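Local coordinates for probable transcriptional repressor protein (Mycobacterium tuberculosis, PDB 4FX0), which probably acts as a redox-dependent, oxidation-sensing transcriptional repressor of the MarR family that binds DNA through a winged helix-turn-helix domain, at residues 20-25 and 114-119. Sequence-based numbering, arbitrary orientation.
Sequences QAYDRA and GVQAEV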
loop_
_atom_site.group_PDB
_atom_site.type_symbol
_atom_site.label_atom_id
_atom_site.label_comp_id
_atom_site.label_asym_id
_atom_site.label_seq_id
_atom_site.Cartn_x
_atom_site.Cartn_y
_atom_site.Cartn_z
ATOM N N GLN B 20 -0.009 -5.337 8.007
ATOM C CA GLN B 20 -0.278 -5.702 9.394
ATOM C C GLN B 20 0.215 -7.108 9.729
ATOM O O GLN B 20 0.923 -7.306 10.716
ATOM C CB GLN B 20 -1.773 -5.586 9.703
ATOM C CG GLN B 20 -2.206 -4.207 10.167
ATOM C CD GLN B 20 -3.713 -4.046 10.167
ATOM O OE1 GLN B 20 -4.423 -4.751 9.450
ATOM N NE2 GLN B 20 -4.208 -3.114 10.972
ATOM N N ALA B 21 -0.167 -8.081 8.910
ATOM C CA ALA B 21 0.234 -9.464 9.144
ATOM C C ALA B 21 1.747 -9.628 9.040
ATOM O O ALA B 21 2.360 -10.343 9.832
ATOM C CB ALA B 21 -0.474 -10.397 8.175
ATOM N N TYR B 22 2.346 -8.959 8.058
ATOM C CA TYR B 22 3.792 -9.008 7.874
ATOM C C TYR B 22 4.528 -8.352 9.040
ATOM O O TYR B 22 5.580 -8.829 9.466
ATOM C CB TYR B 22 4.190 -8.374 6.538
ATOM C CG TYR B 22 4.093 -9.335 5.372
ATOM C CD1 TYR B 22 2.891 -9.952 5.056
ATOM C CD2 TYR B 22 5.205 -9.627 4.593
ATOM C CE1 TYR B 22 2.796 -10.834 3.997
ATOM C CE2 TYR B 22 5.119 -10.509 3.529
ATOM C CZ TYR B 22 3.912 -11.109 3.236
ATOM O OH TYR B 22 3.819 -11.986 2.180
ATOM N N ASP B 23 3.968 -7.262 9.556
ATOM C CA ASP B 23 4.502 -6.622 10.753
ATOM C C ASP B 23 4.448 -7.580 11.935
ATOM O O ASP B 23 5.438 -7.771 12.640
ATOM C CB ASP B 23 3.716 -5.352 11.083
ATOM C CG ASP B 23 4.201 -4.147 10.306
ATOM O OD1 ASP B 23 5.035 -4.325 9.393
ATOM O OD2 ASP B 23 3.745 -3.024 10.605
ATOM N N ARG B 24 3.280 -8.180 12.145
ATOM C CA ARG B 24 3.091 -9.127 13.235
ATOM C C ARG B 24 4.094 -10.273 13.160
ATOM O O ARG B 24 4.718 -10.629 14.158
ATOM C CB ARG B 24 1.666 -9.682 13.222
ATOM C CG ARG B 24 1.416 -10.731 14.290
ATOM C CD ARG B 24 0.074 -11.418 14.103
ATOM N NE ARG B 24 -0.125 -12.471 15.094
ATOM C CZ ARG B 24 -0.656 -12.272 16.295
ATOM N NH1 ARG B 24 -1.043 -11.056 16.658
ATOM N NH2 ARG B 24 -0.799 -13.288 17.136
ATOM N N ALA B 25 4.245 -10.848 11.970
ATOM C CA ALA B 25 5.153 -11.973 11.773
ATOM C C ALA B 25 6.611 -11.579 12.000
ATOM O O ALA B 25 7.409 -12.382 12.485
ATOM C CB ALA B 25 4.972 -12.563 10.380
ATOM N N GLY B 114 7.576 -17.483 6.194
ATOM C CA GLY B 114 6.446 -18.207 6.746
ATOM C C GLY B 114 5.120 -17.538 6.444
ATOM O O GLY B 114 4.159 -18.196 6.046
ATOM N N VAL B 115 5.065 -16.223 6.633
ATOM C CA VAL B 115 3.846 -15.465 6.375
ATOM C C VAL B 115 3.544 -15.409 4.878
ATOM O O VAL B 115 2.386 -15.469 4.466
ATOM C CB VAL B 115 3.928 -14.034 6.952
ATOM C CG1 VAL B 115 5.059 -13.254 6.301
ATOM C CG2 VAL B 115 2.600 -13.311 6.776
ATOM N N GLN B 116 4.595 -15.301 4.070
ATOM C CA GLN B 116 4.460 -15.303 2.618
ATOM C C GLN B 116 3.787 -16.585 2.148
ATOM O O GLN B 116 2.867 -16.555 1.331
ATOM C CB GLN B 116 5.837 -15.174 1.962
ATOM C CG GLN B 116 5.826 -15.255 0.442
ATOM C CD GLN B 116 5.435 -13.946 -0.215
ATOM O OE1 GLN B 116 4.921 -13.037 0.439
ATOM N NE2 GLN B 116 5.686 -13.839 -1.515
ATOM N N ALA B 117 4.252 -17.712 2.675
ATOM C CA ALA B 117 3.710 -19.014 2.306
ATOM C C ALA B 117 2.260 -19.159 2.753
ATOM O O ALA B 117 1.427 -19.695 2.024
ATOM C CB ALA B 117 4.563 -20.127 2.899
ATOM N N GLU B 118 1.966 -18.675 3.954
ATOM C CA GLU B 118 0.635 -18.806 4.537
ATOM C C GLU B 118 -0.379 -17.918 3.820
ATOM O O GLU B 118 -1.554 -18.268 3.706
ATOM C CB GLU B 118 0.680 -18.467 6.030
ATOM C CG GLU B 118 -0.548 -18.898 6.814
ATOM C CD GLU B 118 -0.362 -18.738 8.311
ATOM O OE1 GLU B 118 0.739 -18.326 8.735
ATOM O OE2 GLU B 118 -1.316 -19.025 9.066
ATOM N N VAL B 119 0.086 -16.773 3.334
ATOM C CA VAL B 119 -0.785 -15.814 2.659
ATOM C C VAL B 119 -1.024 -16.164 1.190
ATOM O O VAL B 119 -2.147 -16.061 0.697
ATOM C CB VAL B 119 -0.233 -14.375 2.776
ATOM C CG1 VAL B 119 -0.656 -13.533 1.585
ATOM C CG2 VAL B 119 -0.690 -13.740 4.083
#
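Tyr22 and Val115 meet where helix 7-26 packs against helix 99-119, the first helix and the long penultimate helix of a MarR-type fold, at the face that adjoins the second subunit of the dimer. Near the contact the two helices run roughly antiparallel, at 143°, with their axes 10.1 Å apart at closest approach. Val115 is the centre of the contact. Its CG1 stands over the middle of the Tyr22 ring, 3.8 Å from the centroid and only 6° off the ring normal, a CH-pi contact in which the methyl is about equally far from all the ring atoms. The second methyl, CG2, sits on the same face, out past the CD1-CE1 rim, 3.7 Å from Tyr22 CE1, and looks on to Ala21 CB. Ala21 and Ala25, one turn apart on helix 7-26, both turn CB toward helix 99-119; Ala25 CB is the nearer to Val115, closing on its CB at 3.9 Å.

The phenol reaches past Val115 to a polar partner. Tyr22 OH faces Gln116 OE1, which lies at the ring edge and in its plane; the modelled hydrogen bond, at 2.3 Å, is too short for its length to be trusted. The amide plane stands nearly upright to the ring, 87° away. Gln116 CG is anti to the backbone N, and the chain then bends at chi2 to bring the amide to the phenol.

Around this first shell, Trp112 of the same chain meets the Tyr22 ring at an inclined angle, and Cys8 of the second subunit packs on Tyr22. The Gln116 amide is held at both ends by the N-terminal segment of that subunit: NE2 bonds to Glu5 O, and OE1, besides facing Tyr22 OH, also takes the backbone N of Ala7.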